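Local coordinates for lipid A deacylase PagL (Pseudomonas aeruginosa, PDB 2ERV), which hydrolyses the ester bond at the 3 position of lipid A, releasing the primary fatty acyl chain from this outer-membrane lipid, at residues S13-R18 with Y47-D52; V65-F70 with F78-I83; V85-G90 with G99-F104; D106-G111 with V122-Y127. All blocks are in the same frame, centred on the assembly; numbering follows the deposited sequence.

Interaction 1: S13-R18 with Y47-D52; sequences SGMTYR and YWEGGD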
loop_
_atom_site.group_PDB
_atom_site.type_symbol
_atom_site.label_atom_id
_atom_site.label_comp_id
_atom_site.label_asym_id
_atom_site.label_seq_id
_atom_site.Cartn_x
_atom_site.Cartn_y
_atom_site.Cartn_z
ATOM N N SER A 13 16.848 2.009 -0.353
ATOM C CA SER A 13 17.173 1.138 0.794
ATOM C C SER A 13 16.930 1.789 2.172
ATOM O O SER A 13 17.547 1.382 3.163
ATOM C CB SER A 13 18.620 0.602 0.682
ATOM O OG SER A 13 18.792 -0.254 -0.445
ATOM N N GLY A 14 16.047 2.785 2.252
ATOM C CA GLY A 14 15.602 3.291 3.551
ATOM C C GLY A 14 14.390 2.476 4.019
ATOM O O GLY A 14 13.644 1.952 3.201
ATOM N N MET A 15 14.167 2.390 5.324
ATOM C CA MET A 15 13.051 1.557 5.897
ATOM C C MET A 15 11.743 2.335 5.815
ATOM O O MET A 15 11.778 3.546 5.858
ATOM C CB MET A 15 13.318 1.288 7.378
ATOM C CG MET A 15 14.547 0.394 7.680
ATOM S SD MET A 15 14.477 -1.157 6.736
ATOM C CE MET A 15 12.969 -1.941 7.326
ATOM N N THR A 16 10.619 1.641 5.685
ATOM C CA THR A 16 9.320 2.237 5.785
ATOM C C THR A 16 8.556 1.344 6.709
ATOM O O THR A 16 8.823 0.113 6.791
ATOM C CB THR A 16 8.562 2.225 4.434
ATOM O OG1 THR A 16 8.434 0.863 3.981
ATOM C CG2 THR A 16 9.363 2.926 3.319
ATOM N N TYR A 17 7.612 1.929 7.424
ATOM C CA TYR A 17 6.827 1.141 8.375
ATOM C C TYR A 17 5.434 1.649 8.196
ATOM O O TYR A 17 5.252 2.860 8.237
ATOM C CB TYR A 17 7.292 1.446 9.825
ATOM C CG TYR A 17 8.736 1.112 10.077
ATOM C CD1 TYR A 17 9.132 -0.194 10.397
ATOM C CD2 TYR A 17 9.716 2.095 9.974
ATOM C CE1 TYR A 17 10.485 -0.501 10.616
ATOM C CE2 TYR A 17 11.053 1.809 10.194
ATOM C CZ TYR A 17 11.424 0.523 10.511
ATOM O OH TYR A 17 12.755 0.265 10.700
ATOM N N ARG A 18 4.444 0.765 8.041
ATOM C CA ARG A 18 3.095 1.215 7.713
ATOM C C ARG A 18 2.061 0.562 8.591
ATOM O O ARG A 18 2.070 -0.654 8.775
ATOM C CB ARG A 18 2.761 0.918 6.237
ATOM C CG ARG A 18 1.340 1.364 5.830
ATOM C CD ARG A 18 1.015 0.865 4.451
ATOM N NE ARG A 18 -0.383 1.079 4.064
ATOM C CZ ARG A 18 -0.782 1.871 3.083
ATOM N NH1 ARG A 18 0.106 2.565 2.384
ATOM N NH2 ARG A 18 -2.090 1.960 2.789
ATOM N N TYR A 47 5.521 5.570 8.143
ATOM C CA TYR A 47 6.714 6.319 8.524
ATOM C C TYR A 47 7.842 5.928 7.565
ATOM O O TYR A 47 8.019 4.747 7.258
ATOM C CB TYR A 47 7.133 5.983 9.980
ATOM C CG TYR A 47 8.428 6.632 10.389
ATOM C CD1 TYR A 47 8.444 7.959 10.781
ATOM C CD2 TYR A 47 9.622 5.933 10.393
ATOM C CE1 TYR A 47 9.620 8.581 11.144
ATOM C CE2 TYR A 47 10.834 6.580 10.778
ATOM C CZ TYR A 47 10.785 7.886 11.144
ATOM O OH TYR A 47 11.913 8.563 11.543
ATOM N N TRP A 48 8.594 6.932 7.129
ATOM C CA TRP A 48 9.657 6.785 6.156
ATOM C C TRP A 48 10.920 7.224 6.840
ATOM O O TRP A 48 11.024 8.418 7.156
ATOM C CB TRP A 48 9.436 7.775 4.987
ATOM C CG TRP A 48 8.106 7.537 4.223
ATOM C CD1 TRP A 48 6.842 7.957 4.611
ATOM C CD2 TRP A 48 7.914 6.763 3.034
ATOM N NE1 TRP A 48 5.890 7.517 3.711
ATOM C CE2 TRP A 48 6.526 6.776 2.734
ATOM C CE3 TRP A 48 8.780 6.057 2.164
ATOM C CZ2 TRP A 48 5.993 6.116 1.607
ATOM C CZ3 TRP A 48 8.256 5.433 1.068
ATOM C CH2 TRP A 48 6.878 5.446 0.788
ATOM N N GLU A 49 11.876 6.319 6.981
ATOM C CA GLU A 49 13.194 6.611 7.511
ATOM C C GLU A 49 13.831 7.754 6.722
ATOM O O GLU A 49 13.649 7.858 5.488
ATOM C CB GLU A 49 14.087 5.374 7.430
ATOM C CG GLU A 49 15.475 5.546 8.041
ATOM C CD GLU A 49 16.449 4.417 7.745
ATOM O OE1 GLU A 49 16.129 3.448 7.016
ATOM O OE2 GLU A 49 17.583 4.499 8.278
ATOM N N GLY A 50 14.567 8.617 7.424
ATOM C CA GLY A 50 15.189 9.777 6.775
ATOM C C GLY A 50 16.276 9.323 5.833
ATOM O O GLY A 50 16.677 8.172 5.847
ATOM N N GLY A 51 16.773 10.237 5.006
ATOM C CA GLY A 51 17.854 9.923 4.096
ATOM C C GLY A 51 18.556 11.244 3.835
ATOM O O GLY A 51 18.536 12.121 4.682
ATOM N N ASP A 52 19.100 11.454 2.648
ATOM C CA ASP A 52 19.816 12.706 2.499
ATOM C C ASP A 52 18.968 13.932 2.160
ATOM O O ASP A 52 19.474 15.070 2.222
ATOM C CB ASP A 52 21.062 12.525 1.648
ATOM C CG ASP A 52 20.758 12.184 0.244
ATOM O OD1 ASP A 52 19.711 12.662 -0.275
ATOM O OD2 ASP A 52 21.527 11.461 -0.446
HETATM O O HOH W 1 12.618 5.771 3.853
#
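Thr-16 and Trp-48 oppose each other as a non-hydrogen-bonded antiparallel pair, and their side chains make the close-packed part of this contact. The threonine methyl does the touching: CG2 of Thr-16 comes to 3.4 Å from CE3 of Trp-48, meeting the six-membered part of the indole obliquely. Chi1 of Thr-16 (58°) sets OG1 between the backbone N and the carbonyl carbon, where it bonds to Ser-141, and leaves CG2 anti to the carbonyl carbon, toward the indole. Next along, Tyr-17 and Tyr-47 form a hydrogen-bonded pair, Tyr-17 N giving to Tyr-47 O over 2.9 Å and Tyr-47 N to Tyr-17 O over 2.7 Å. Their rings lie side by side on the outer face, pointing the same way. CD2 of Tyr-17 and CD2 of Tyr-47 are 3.9 Å apart, each at the edge of the other ring, so the phenols adjoin without stacking.

The opposite end is looser and wetter. Met-15 N donates 2.8 Å to the anti lone pair of OE1 of Glu-49. CG of Glu-49 is anti to the backbone N (chi1 -176°) and the chain beyond it is extended, which carries the carboxylate to Met-15. Glu-49 N returns a bond to Met-15 O, 3.0 Å long. A water donates to both Met-15 O and Glu-49 O, so the carbonyl of Met-15 is gripped twice.

Within the barrel, strand 2-9 pairs with the far edge of strand 15-24, and strand 57-70 with that of strand 35-48. Trp-48, its NE1 bonded to Ser-59, meets the rings of Phe-88 and Tyr-127 inside, about 6 Å from the side chain of catalytic Glu-140.

Interaction 2: V65-F70 with F78-I83; sequences VFVYEF and FIEAGI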
loop_
_atom_site.group_PDB
_atom_site.type_symbol
_atom_site.label_atom_id
_atom_site.label_comp_id
_atom_site.label_asym_id
_atom_site.label_seq_id
_atom_site.Cartn_x
_atom_site.Cartn_y
_atom_site.Cartn_z
ATOM N N VAL A 65 -8.777 -0.371 -3.388
ATOM C CA VAL A 65 -7.850 -1.417 -3.827
ATOM C C VAL A 65 -8.674 -2.590 -4.385
ATOM O O VAL A 65 -9.465 -3.187 -3.652
ATOM C CB VAL A 65 -6.970 -1.938 -2.643
ATOM C CG1 VAL A 65 -5.979 -3.004 -3.112
ATOM C CG2 VAL A 65 -6.207 -0.750 -1.941
ATOM N N PHE A 66 -8.462 -2.928 -5.647
ATOM C CA PHE A 66 -9.130 -4.080 -6.288
ATOM C C PHE A 66 -8.350 -5.333 -5.965
ATOM O O PHE A 66 -7.133 -5.303 -5.902
ATOM C CB PHE A 66 -9.174 -3.886 -7.813
ATOM C CG PHE A 66 -10.199 -2.845 -8.237
ATOM C CD1 PHE A 66 -11.532 -3.214 -8.455
ATOM C CD2 PHE A 66 -9.838 -1.507 -8.338
ATOM C CE1 PHE A 66 -12.486 -2.262 -8.800
ATOM C CE2 PHE A 66 -10.788 -0.537 -8.700
ATOM C CZ PHE A 66 -12.106 -0.929 -8.928
ATOM N N VAL A 67 -9.066 -6.443 -5.817
ATOM C CA VAL A 67 -8.420 -7.693 -5.442
ATOM C C VAL A 67 -8.954 -8.743 -6.327
ATOM O O VAL A 67 -10.181 -8.876 -6.439
ATOM C CB VAL A 67 -8.762 -8.048 -3.948
ATOM C CG1 VAL A 67 -8.265 -9.452 -3.547
ATOM C CG2 VAL A 67 -8.146 -6.997 -3.007
ATOM N N TYR A 68 -8.084 -9.542 -6.925
ATOM C CA TYR A 68 -8.600 -10.786 -7.472
ATOM C C TYR A 68 -8.234 -11.915 -6.502
ATOM O O TYR A 68 -7.059 -12.169 -6.261
ATOM C CB TYR A 68 -8.074 -11.080 -8.892
ATOM C CG TYR A 68 -8.852 -12.220 -9.499
ATOM C CD1 TYR A 68 -10.048 -11.985 -10.217
ATOM C CD2 TYR A 68 -8.453 -13.528 -9.289
ATOM C CE1 TYR A 68 -10.791 -13.076 -10.774
ATOM C CE2 TYR A 68 -9.194 -14.577 -9.768
ATOM C CZ TYR A 68 -10.360 -14.336 -10.520
ATOM O OH TYR A 68 -11.048 -15.408 -10.998
ATOM N N GLU A 69 -9.240 -12.627 -5.995
ATOM C CA GLU A 69 -9.021 -13.625 -4.973
ATOM C C GLU A 69 -9.326 -14.941 -5.630
ATOM O O GLU A 69 -10.436 -15.150 -6.087
ATOM C CB GLU A 69 -9.959 -13.415 -3.795
ATOM C CG GLU A 69 -9.833 -14.505 -2.733
ATOM C CD GLU A 69 -10.990 -14.460 -1.751
ATOM O OE1 GLU A 69 -12.140 -14.869 -2.113
ATOM O OE2 GLU A 69 -10.747 -14.004 -0.613
ATOM N N PHE A 70 -8.329 -15.811 -5.707
ATOM C CA PHE A 70 -8.506 -17.119 -6.290
ATOM C C PHE A 70 -9.204 -18.085 -5.310
ATOM O O PHE A 70 -9.031 -17.974 -4.106
ATOM C CB PHE A 70 -7.112 -17.675 -6.652
ATOM C CG PHE A 70 -6.428 -16.918 -7.749
ATOM C CD1 PHE A 70 -6.619 -17.304 -9.086
ATOM C CD2 PHE A 70 -5.607 -15.805 -7.466
ATOM C CE1 PHE A 70 -5.986 -16.603 -10.135
ATOM C CE2 PHE A 70 -4.974 -15.064 -8.504
ATOM C CZ PHE A 70 -5.169 -15.469 -9.855
ATOM N N PHE A 78 -4.172 -14.288 -3.599
ATOM C CA PHE A 78 -4.821 -13.105 -4.173
ATOM C C PHE A 78 -3.781 -12.207 -4.799
ATOM O O PHE A 78 -2.613 -12.246 -4.400
ATOM C CB PHE A 78 -5.648 -12.328 -3.119
ATOM C CG PHE A 78 -4.810 -11.662 -2.026
ATOM C CD1 PHE A 78 -4.632 -12.302 -0.800
ATOM C CD2 PHE A 78 -4.240 -10.389 -2.210
ATOM C CE1 PHE A 78 -3.880 -11.704 0.220
ATOM C CE2 PHE A 78 -3.464 -9.787 -1.190
ATOM C CZ PHE A 78 -3.294 -10.441 0.025
ATOM N N ILE A 79 -4.206 -11.419 -5.776
ATOM C CA ILE A 79 -3.380 -10.305 -6.251
ATOM C C ILE A 79 -4.187 -9.011 -6.093
ATOM O O ILE A 79 -5.435 -9.020 -6.092
ATOM C CB ILE A 79 -2.928 -10.574 -7.699
ATOM C CG1 ILE A 79 -4.120 -11.006 -8.556
ATOM C CG2 ILE A 79 -1.976 -11.763 -7.700
ATOM C CD1 ILE A 79 -3.787 -11.133 -10.056
ATOM N N GLU A 80 -3.509 -7.885 -5.899
ATOM C CA GLU A 80 -4.251 -6.660 -5.742
ATOM C C GLU A 80 -3.574 -5.485 -6.470
ATOM O O GLU A 80 -2.370 -5.523 -6.761
ATOM C CB GLU A 80 -4.473 -6.364 -4.249
ATOM C CG GLU A 80 -3.200 -5.985 -3.514
ATOM C CD GLU A 80 -3.392 -5.615 -2.039
ATOM O OE1 GLU A 80 -4.358 -6.082 -1.348
ATOM O OE2 GLU A 80 -2.534 -4.850 -1.559
ATOM N N ALA A 81 -4.353 -4.447 -6.749
ATOM C CA ALA A 81 -3.862 -3.212 -7.423
ATOM C C ALA A 81 -4.767 -2.078 -7.064
ATOM O O ALA A 81 -5.986 -2.240 -7.037
ATOM C CB ALA A 81 -3.899 -3.381 -8.980
ATOM N N GLY A 82 -4.211 -0.891 -6.826
ATOM C CA GLY A 82 -5.113 0.167 -6.525
ATOM C C GLY A 82 -4.414 1.455 -6.833
ATOM O O GLY A 82 -3.211 1.469 -7.073
ATOM N N ILE A 83 -5.210 2.507 -6.865
ATOM C CA ILE A 83 -4.732 3.855 -7.029
ATOM C C ILE A 83 -5.380 4.690 -5.986
ATOM O O ILE A 83 -6.621 4.711 -5.874
ATOM C CB ILE A 83 -5.108 4.381 -8.434
ATOM C CG1 ILE A 83 -6.595 4.086 -8.752
ATOM C CG2 ILE A 83 -4.264 3.680 -9.486
#
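Phe-66 with Ala-81 and Tyr-68 with Ile-79 are doubly hydrogen-bonded pairs of two antiparallel strands whose directions differ by 162° and whose axes come within 4.5 Å. The shortest of the four bonds runs 2.8 Å from Tyr-68 N to Ile-79 O. Between these pairs, Val-67 faces Glu-80 without mutual backbone hydrogen bonds, and the CA of Glu-80 approaches Phe-66 O at 3.2 Å as a C-H...O contact.

Inside the barrel the two valines lean on their neighbours through different branches. CG1 of Val-65 lies 3.8 Å from the carboxylate carbon CD of Glu-80. Val-67 straddles two residues, CG1 being 3.9 Å from CB of Phe-78 while CG2 reaches CB of Glu-80. OE1 of the buried Glu-80 is hydrogen-bonded to the hydroxyl of Tyr-40, and OE2 makes a long, weak ion pair with Arg-107.

On the outer face Ile-79 has CG1 between its backbone N and carbonyl carbon (chi1 48°), where it meets CB of Tyr-68 at 4.0 Å. CE2 of Phe-70 approaches the same CG1 of Ile-79 obliquely. One face of the Phe-70 ring is covered by Tyr-68, whose CD2 stands 3.7 Å above the ring centre. A detergent molecule touches Phe-70 and Ile-79, and also Phe-78, whose CB is on the inner face.

The alternation puts both glutamates inside among valines and Phe-78, and Phe-66, Tyr-68, Ile-79 and Ala-81 on the surface, as in a beta hairpin of a transmembrane outer-membrane barrel.

Interaction 3: V85-G90 with G99-F104; sequences VAAFSG and GSSLNF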
loop_
_atom_site.group_PDB
_atom_site.type_symbol
_atom_site.label_atom_id
_atom_site.label_comp_id
_atom_site.label_asym_id
_atom_site.label_seq_id
_atom_site.Cartn_x
_atom_site.Cartn_y
_atom_site.Cartn_z
ATOM N N VAL A 85 -4.608 8.350 -3.029
ATOM C CA VAL A 85 -4.038 9.668 -2.784
ATOM C C VAL A 85 -3.311 9.611 -1.453
ATOM O O VAL A 85 -3.717 8.855 -0.590
ATOM C CB VAL A 85 -5.150 10.752 -2.781
ATOM C CG1 VAL A 85 -5.900 10.762 -4.167
ATOM C CG2 VAL A 85 -6.146 10.515 -1.639
ATOM N N ALA A 86 -2.264 10.415 -1.311
ATOM C CA ALA A 86 -1.406 10.446 -0.120
ATOM C C ALA A 86 -0.986 11.884 0.168
ATOM O O ALA A 86 -0.755 12.659 -0.765
ATOM C CB ALA A 86 -0.144 9.581 -0.344
ATOM N N ALA A 87 -0.843 12.211 1.457
ATOM C CA ALA A 87 -0.326 13.496 1.898
ATOM C C ALA A 87 0.872 13.205 2.790
ATOM O O ALA A 87 0.729 12.457 3.764
ATOM C CB ALA A 87 -1.421 14.271 2.708
ATOM N N PHE A 88 2.028 13.781 2.442
ATOM C CA PHE A 88 3.231 13.620 3.218
ATOM C C PHE A 88 3.418 14.819 4.157
ATOM O O PHE A 88 2.910 15.939 3.885
ATOM C CB PHE A 88 4.472 13.459 2.311
ATOM C CG PHE A 88 4.562 12.097 1.620
ATOM C CD1 PHE A 88 5.529 11.167 2.012
ATOM C CD2 PHE A 88 3.724 11.776 0.553
ATOM C CE1 PHE A 88 5.638 9.875 1.342
ATOM C CE2 PHE A 88 3.787 10.493 -0.098
ATOM C CZ PHE A 88 4.770 9.562 0.289
ATOM N N SER A 89 4.152 14.575 5.236
ATOM C CA SER A 89 4.425 15.613 6.234
ATOM C C SER A 89 5.471 16.618 5.760
ATOM O O SER A 89 5.658 17.656 6.411
ATOM C CB SER A 89 4.805 14.969 7.578
ATOM O OG SER A 89 6.089 14.390 7.485
ATOM N N GLY A 90 6.143 16.347 4.636
ATOM C CA GLY A 90 7.051 17.349 4.003
ATOM C C GLY A 90 7.232 16.990 2.540
ATOM O O GLY A 90 6.682 15.979 2.078
ATOM N N GLY A 99 8.667 17.304 -4.392
ATOM C CA GLY A 99 8.101 18.536 -4.963
ATOM C C GLY A 99 6.861 19.003 -4.234
ATOM O O GLY A 99 6.755 20.173 -3.841
ATOM N N SER A 100 5.928 18.082 -4.045
ATOM C CA SER A 100 4.684 18.353 -3.345
ATOM C C SER A 100 4.488 17.376 -2.171
ATOM O O SER A 100 4.986 16.248 -2.209
ATOM C CB SER A 100 3.508 18.239 -4.309
ATOM O OG SER A 100 3.368 16.935 -4.843
ATOM N N SER A 101 3.760 17.835 -1.156
ATOM C CA SER A 101 3.262 17.038 -0.038
ATOM C C SER A 101 2.193 16.078 -0.546
ATOM O O SER A 101 2.183 14.896 -0.183
ATOM C CB SER A 101 2.611 17.946 1.030
ATOM O OG SER A 101 1.742 17.130 1.867
ATOM N N LEU A 102 1.297 16.576 -1.397
ATOM C CA LEU A 102 0.234 15.760 -1.969
ATOM C C LEU A 102 0.714 14.954 -3.181
ATOM O O LEU A 102 1.393 15.500 -4.089
ATOM C CB LEU A 102 -0.957 16.611 -2.400
ATOM C CG LEU A 102 -1.567 17.627 -1.434
ATOM C CD1 LEU A 102 -2.748 18.305 -2.161
ATOM C CD2 LEU A 102 -2.034 16.927 -0.184
ATOM N N ASN A 103 0.341 13.664 -3.199
ATOM C CA ASN A 103 0.859 12.735 -4.196
ATOM C C ASN A 103 -0.163 11.655 -4.456
ATOM O O ASN A 103 -1.012 11.391 -3.594
ATOM C CB ASN A 103 2.178 12.086 -3.723
ATOM C CG ASN A 103 3.380 13.010 -3.846
ATOM O OD1 ASN A 103 3.943 13.145 -4.930
ATOM N ND2 ASN A 103 3.772 13.656 -2.747
ATOM N N PHE A 104 -0.060 10.997 -5.617
ATOM C CA PHE A 104 -0.882 9.823 -5.890
ATOM C C PHE A 104 -0.171 8.630 -5.252
ATOM O O PHE A 104 1.018 8.690 -4.984
ATOM C CB PHE A 104 -1.017 9.582 -7.395
ATOM C CG PHE A 104 -1.671 10.730 -8.158
ATOM C CD1 PHE A 104 -3.051 10.766 -8.322
ATOM C CD2 PHE A 104 -0.899 11.732 -8.734
ATOM C CE1 PHE A 104 -3.663 11.822 -9.021
ATOM C CE2 PHE A 104 -1.510 12.792 -9.459
ATOM C CZ PHE A 104 -2.906 12.823 -9.583
#
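Phe-88 and Ser-101 meet where two adjacent barrel strands give way to the loop joining them, and the serine supplies the last links of the pairing. Phe-88 N donates 2.9 Å to Ser-101 O from above the carbonyl plane, 40° out of it. The return bond comes from the side chain: OG of Ser-101, swung anti to its own backbone N (chi1 161°), gives its proton to a lone pair of Phe-88 O, in the carbonyl plane, at 2.6 Å. Farther into the barrel wall the pairing is regular, with Ala-86 and Asn-103 exchanging two backbone bonds.

This antiparallel sheet has one face toward the barrel interior and the other on the surface. On the surface, CD2 of Leu-102 rests 4.0 Å from CB of Ala-87. Inside, the Asn-103 amide stands nearly perpendicular to the Phe-88 ring, 87° between planes, with ND2 of Asn-103 placed obliquely 3.8 Å from CD2 of Phe-88. That ND2 donates 2.9 Å to Ser-100 O and, weakly, to Ser-101 O, which fixes the turn of the amide. The Asn-103 side chain lies about 4 Å from that of Asn-129, which is critical for activity, and Ser-100 OG is hydrogen-bonded to Asn-129 ND2.

Interaction 4: D106-G111 with V122-Y127; sequences DRIGAG and VRAIHY. With CA (calcium ion), chain C; CXE (pentaethylene glycol monodecyl ether), chain E.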
loop_
_atom_site.group_PDB
_atom_site.type_symbol
_atom_site.label_atom_id
_atom_site.label_comp_id
_atom_site.label_asym_id
_atom_site.label_seq_id
_atom_site.Cartn_x
_atom_site.Cartn_y
_atom_site.Cartn_z
ATOM N N ASP A 106 0.181 4.614 -6.178
ATOM C CA ASP A 106 -0.092 3.476 -7.085
ATOM C C ASP A 106 0.483 2.226 -6.467
ATOM O O ASP A 106 1.655 2.233 -6.063
ATOM C CB ASP A 106 0.626 3.680 -8.428
ATOM C CG ASP A 106 0.084 4.860 -9.217
ATOM O OD1 ASP A 106 -1.150 5.039 -9.333
ATOM O OD2 ASP A 106 0.831 5.731 -9.691
ATOM N N ARG A 107 -0.316 1.159 -6.369
ATOM C CA ARG A 107 0.154 -0.016 -5.657
ATOM C C ARG A 107 -0.235 -1.310 -6.357
ATOM O O ARG A 107 -1.281 -1.377 -7.032
ATOM C CB ARG A 107 -0.433 -0.038 -4.236
ATOM C CG ARG A 107 -1.905 0.335 -4.212
ATOM C CD ARG A 107 -2.403 0.710 -2.841
ATOM N NE ARG A 107 -2.421 -0.464 -1.979
ATOM C CZ ARG A 107 -2.802 -0.423 -0.709
ATOM N NH1 ARG A 107 -3.135 0.723 -0.149
ATOM N NH2 ARG A 107 -2.837 -1.522 -0.014
ATOM N N ILE A 108 0.616 -2.317 -6.200
ATOM C CA ILE A 108 0.276 -3.722 -6.526
ATOM C C ILE A 108 0.706 -4.608 -5.384
ATOM O O ILE A 108 1.493 -4.195 -4.542
ATOM C CB ILE A 108 0.959 -4.209 -7.809
ATOM C CG1 ILE A 108 2.468 -3.991 -7.729
ATOM C CG2 ILE A 108 0.415 -3.477 -8.997
ATOM C CD1 ILE A 108 3.263 -4.872 -8.676
ATOM N N GLY A 109 0.211 -5.834 -5.344
ATOM C CA GLY A 109 0.466 -6.686 -4.210
ATOM C C GLY A 109 -0.015 -8.101 -4.540
ATOM O O GLY A 109 -0.797 -8.304 -5.489
ATOM N N ALA A 110 0.428 -9.052 -3.726
ATOM C CA ALA A 110 0.003 -10.439 -3.838
ATOM C C ALA A 110 0.152 -11.073 -2.451
ATOM O O ALA A 110 1.020 -10.656 -1.640
ATOM C CB ALA A 110 0.898 -11.168 -4.882
ATOM N N GLY A 111 -0.705 -12.029 -2.127
ATOM C CA GLY A 111 -0.467 -12.789 -0.926
ATOM C C GLY A 111 -1.423 -13.917 -0.705
ATOM O O GLY A 111 -1.994 -14.465 -1.644
ATOM N N VAL A 122 2.982 -9.424 0.040
ATOM C CA VAL A 122 3.926 -8.406 -0.323
ATOM C C VAL A 122 3.210 -7.293 -1.098
ATOM O O VAL A 122 2.165 -7.501 -1.743
ATOM C CB VAL A 122 5.123 -8.984 -1.151
ATOM C CG1 VAL A 122 6.026 -9.855 -0.221
ATOM C CG2 VAL A 122 4.613 -9.790 -2.351
ATOM N N ARG A 123 3.772 -6.099 -1.000
ATOM C CA ARG A 123 3.168 -4.934 -1.652
ATOM C C ARG A 123 4.304 -4.129 -2.287
ATOM O O ARG A 123 5.387 -4.027 -1.709
ATOM C CB ARG A 123 2.559 -4.096 -0.556
ATOM C CG ARG A 123 1.324 -3.402 -0.933
ATOM C CD ARG A 123 0.294 -3.505 0.161
ATOM N NE ARG A 123 0.817 -3.039 1.437
ATOM C CZ ARG A 123 0.115 -3.009 2.551
ATOM N NH1 ARG A 123 -1.123 -3.410 2.499
ATOM N NH2 ARG A 123 0.649 -2.571 3.707
ATOM N N ALA A 124 4.068 -3.553 -3.452
ATOM C CA ALA A 124 4.988 -2.529 -3.974
ATOM C C ALA A 124 4.124 -1.277 -4.183
ATOM O O ALA A 124 3.075 -1.381 -4.823
ATOM C CB ALA A 124 5.578 -3.012 -5.295
ATOM N N ILE A 125 4.521 -0.137 -3.607
ATOM C CA ILE A 125 3.732 1.082 -3.701
ATOM C C ILE A 125 4.630 2.192 -4.184
ATOM O O ILE A 125 5.772 2.299 -3.741
ATOM C CB ILE A 125 3.105 1.489 -2.336
ATOM C CG1 ILE A 125 2.357 0.289 -1.721
ATOM C CG2 ILE A 125 2.191 2.688 -2.545
ATOM C CD1 ILE A 125 1.854 0.529 -0.302
ATOM N N HIS A 126 4.117 2.983 -5.122
ATOM C CA HIS A 126 4.848 4.155 -5.621
ATOM C C HIS A 126 4.072 5.452 -5.435
ATOM O O HIS A 126 2.852 5.497 -5.631
ATOM C CB HIS A 126 5.173 3.934 -7.114
ATOM C CG HIS A 126 5.528 5.190 -7.855
ATOM N ND1 HIS A 126 6.781 5.768 -7.788
ATOM C CD2 HIS A 126 4.802 5.959 -8.707
ATOM C CE1 HIS A 126 6.805 6.850 -8.560
ATOM N NE2 HIS A 126 5.610 6.997 -9.109
ATOM N N TYR A 127 4.779 6.511 -5.074
ATOM C CA TYR A 127 4.125 7.779 -4.829
ATOM C C TYR A 127 4.776 8.841 -5.709
ATOM O O TYR A 127 6.001 8.966 -5.709
ATOM C CB TYR A 127 4.331 8.204 -3.357
ATOM C CG TYR A 127 3.708 7.271 -2.339
ATOM C CD1 TYR A 127 2.414 7.505 -1.858
ATOM C CD2 TYR A 127 4.419 6.167 -1.853
ATOM C CE1 TYR A 127 1.830 6.647 -0.903
ATOM C CE2 TYR A 127 3.851 5.315 -0.878
ATOM C CZ TYR A 127 2.556 5.565 -0.425
ATOM O OH TYR A 127 1.970 4.736 0.525
HETATM CA CA CA C . -0.182 6.188 -11.878
HETATM C C10 CXE E . 14.771 -4.951 5.196
HETATM O O11 CXE E . 13.407 -4.603 4.954
HETATM C C12 CXE E . 12.976 -5.110 3.695
HETATM C C13 CXE E . 11.822 -6.089 3.893
HETATM O O14 CXE E . 10.929 -5.915 2.796
HETATM C C15 CXE E . 10.635 -7.114 2.093
HETATM C C16 CXE E . 10.484 -6.782 0.624
HETATM O O17 CXE E . 9.350 -7.473 0.143
HETATM C C18 CXE E . 9.438 -7.763 -1.249
HETATM C C19 CXE E . 8.284 -7.117 -2.001
HETATM O O20 CXE E . 8.804 -6.560 -3.209
HETATM C C21 CXE E . 8.238 -7.103 -4.409
HETATM C C22 CXE E . 6.739 -6.866 -4.386
HETATM O O23 CXE E . 6.164 -7.134 -5.662
HETATM C C24 CXE E . 4.744 -7.160 -5.564
HETATM C C25 CXE E . 4.307 -8.404 -6.302
HETATM O O26 CXE E . 3.031 -8.163 -6.853
#
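Asp-106, with CG anti to its carbonyl carbon (chi1 -66°), and His-126, with CG anti to its backbone N (chi1 162°), hold carboxylate and imidazole side by side, pointing the same way. Their planes differ by 16°, and OD2 of Asp-106 lies at the ring edge, 4.1 Å from CD2 of His-126. OD2 of Asp-106 instead binds the calcium ion at 2.5 Å. The backbones beneath are firmly paired: the nearly straight bond from His-126 N to Asp-106 O measures 2.7 Å.

Three doubly bonded pairs, Asp-106/His-126, Ile-108/Ala-124 and Ala-110/Val-122, make this a regular antiparallel hairpin of the barrel wall. It carries the histidine of the catalytic triad, whose ND1 is hydrogen-bonded to Glu-140 and NE2 to Ser-128.

On the inner face two guanidinium groups lie side by side with their planes steeply inclined, NH2 of Arg-107 being 3.6 Å from NH1 of Arg-123. Such proximity of like charges would be unfavourable alone, and a salt bridge from Arg-107 to Asp-42 probably offsets part of it. Close by, CB of Arg-107 packs 3.8 Å from CG1 of Ile-125. On the outer face a detergent runs across both strands: its C19 lies 3.8 Å from CB of Val-122, and its O26 is equally far from CD1 of Ile-108.

From the N terminus, interaction 1 comes first, joining the starting end of strand 15-24 to the finishing end of strand 35-48 across 28 intervening residues. The other three each close a shorter connection: interaction 2 over residues 71-77, interaction 3 over 91-98 and interaction 4 over 112-121. All run in series, so none nests in or crosses another. Interactions 2 and 3 share strand 75-88 on opposite sides of the chain's centre; interactions 3 and 4 share strand 102-114. Backbone bonds from Phe-78 and Glu-80 to Gly-111 and Gly-109 join interactions 2 and 4 edge to edge. Across the interior, Tyr-127 of interaction 4 touches Trp-48 and Phe-88, tying interactions 1, 3 and 4 together.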